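Local atomic coordinates of putative integrase (PDB entry 5U96), a protein that probably binds DNA and exchanges its strands as a serine integrase, whose directionality is mediated by coiled-coil interactions. Residues K13-R16 with L17-Y21. Sequence-based numbering, arbitrary orientation.
Sequences KKKR and LFDLY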
# COMPACT_ATOMS: atom_id res chain seq x y z
N LYS A 13 9.70 5.48 -0.28
CA LYS A 13 8.34 4.99 -0.09
C LYS A 13 7.52 5.18 -1.37
O LYS A 13 6.60 4.41 -1.64
CB LYS A 13 7.66 5.70 1.08
CG LYS A 13 8.12 5.23 2.45
CD LYS A 13 7.45 6.00 3.59
CE LYS A 13 5.93 5.87 3.56
NZ LYS A 13 5.29 6.44 4.78
N LYS A 14 7.88 6.19 -2.15
CA LYS A 14 7.19 6.46 -3.41
C LYS A 14 7.68 5.52 -4.51
O LYS A 14 6.89 5.02 -5.30
CB LYS A 14 7.40 7.92 -3.85
CG LYS A 14 6.38 8.39 -4.88
CD LYS A 14 6.71 9.78 -5.41
CE LYS A 14 5.67 10.25 -6.41
NZ LYS A 14 5.02 11.53 -6.00
N LYS A 15 8.99 5.30 -4.56
CA LYS A 15 9.58 4.41 -5.56
C LYS A 15 8.99 3.01 -5.46
O LYS A 15 8.45 2.49 -6.43
CB LYS A 15 11.11 4.33 -5.40
CG LYS A 15 11.75 3.24 -6.26
CD LYS A 15 13.24 3.09 -5.99
CE LYS A 15 13.79 1.86 -6.69
NZ LYS A 15 13.38 0.59 -6.02
N ARG A 16 9.14 2.41 -4.28
CA ARG A 16 8.65 1.06 -4.02
C ARG A 16 7.23 0.91 -4.53
O ARG A 16 6.90 -0.05 -5.22
CB ARG A 16 8.71 0.76 -2.52
CG ARG A 16 10.10 0.90 -1.90
CD ARG A 16 10.85 -0.42 -1.93
NE ARG A 16 10.22 -1.41 -1.06
CZ ARG A 16 10.47 -2.71 -1.12
NH1 ARG A 16 11.32 -3.20 -2.00
NH2 ARG A 16 9.85 -3.53 -0.29
N LEU A 17 6.40 1.89 -4.19
CA LEU A 17 5.02 1.91 -4.63
C LEU A 17 4.92 1.95 -6.15
O LEU A 17 4.05 1.30 -6.74
CB LEU A 17 4.30 3.12 -4.03
CG LEU A 17 2.81 3.28 -4.32
CD1 LEU A 17 2.04 2.06 -3.85
CD2 LEU A 17 2.27 4.55 -3.68
N PHE A 18 5.80 2.71 -6.79
CA PHE A 18 5.77 2.83 -8.24
C PHE A 18 6.18 1.52 -8.90
O PHE A 18 5.72 1.20 -10.00
CB PHE A 18 6.66 3.96 -8.74
CG PHE A 18 6.39 4.35 -10.16
CD1 PHE A 18 5.44 5.31 -10.46
CD2 PHE A 18 7.08 3.75 -11.20
CE1 PHE A 18 5.18 5.66 -11.77
CE2 PHE A 18 6.82 4.10 -12.51
CZ PHE A 18 5.87 5.06 -12.80
N ASP A 19 7.03 0.76 -8.23
CA ASP A 19 7.51 -0.51 -8.76
C ASP A 19 6.36 -1.51 -8.93
O ASP A 19 6.48 -2.49 -9.66
CB ASP A 19 8.58 -1.11 -7.85
CG ASP A 19 9.70 -0.14 -7.55
OD1 ASP A 19 9.84 0.85 -8.30
OD2 ASP A 19 10.44 -0.37 -6.57
N LEU A 20 5.25 -1.25 -8.24
CA LEU A 20 4.07 -2.10 -8.35
C LEU A 20 3.26 -1.74 -9.59
O LEU A 20 2.60 -2.60 -10.17
CB LEU A 20 3.20 -1.97 -7.09
CG LEU A 20 3.86 -2.38 -5.78
CD1 LEU A 20 2.89 -2.21 -4.62
CD2 LEU A 20 4.37 -3.82 -5.84
N TYR A 21 3.32 -0.48 -10.00
CA TYR A 21 2.67 -0.05 -11.24
C TYR A 21 3.38 -0.66 -12.44
O TYR A 21 2.73 -1.15 -13.37
CB TYR A 21 2.66 1.47 -11.36
CG TYR A 21 1.76 2.20 -10.38
CD1 TYR A 21 0.42 2.41 -10.66
CD2 TYR A 21 2.27 2.71 -9.20
CE1 TYR A 21 -0.40 3.09 -9.77
CE2 TYR A 21 1.47 3.39 -8.31
CZ TYR A 21 0.14 3.58 -8.59
OH TYR A 21 -0.66 4.26 -7.70
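Lys15 runs its aliphatic chain across the oxygen edge of the Asp19 carboxylate, one turn further along helix 7-23, alongside both oxygens and with its CG 3.7 Å from Asp19 OD1. Its first three torsions are extended, CG lying anti to the backbone N (chi1 170°), and the bend comes at the last one, which turns the ammonium back to the acid. There Lys15 NZ forms a salt bridge with Asp19 OD2 at 3.1 Å, meeting the syn side 18° out of the carboxylate plane. The two side chains cross at a slant, and the ammonium engages OD2 alone of the two oxygens. The other, Asp19 OD1, sits just 2.8 Å from Lys15 O; both are acceptors, so this is a close approach and no bond. The same carbonyl oxygen accepts the amide of Asp19 at 2.9 Å, a regular helical bond, while Phe18 N reaches Lys14 O at 3.0 Å. The Asp19 amide also makes a weak bond to Arg16 O, and Lys15 O takes a weak second one from Phe18 N.

On another side of the helix, Leu17 sets CB 3.6 Å from Lys13 O and packs on Met35 and Ile38 of helix 28-50, the antiparallel partner in this helical hairpin. Lys14 makes a salt bridge with Asp39 of that helix. Arg16 turns to the second subunit, where its side chain makes a cation-pi contact with Tyr21 of that chain and its carbonyl oxygen accepts a hydrogen bond from the OH of that same Tyr21. An i to i+4 lysine-aspartate pair thus ties successive turns together, with Lys15 on the exposed side and Asp19 packed against Tyr21 of the second subunit, and the ammonium would probably offset some of the repulsion between the carboxylate and the nearby carbonyl oxygen.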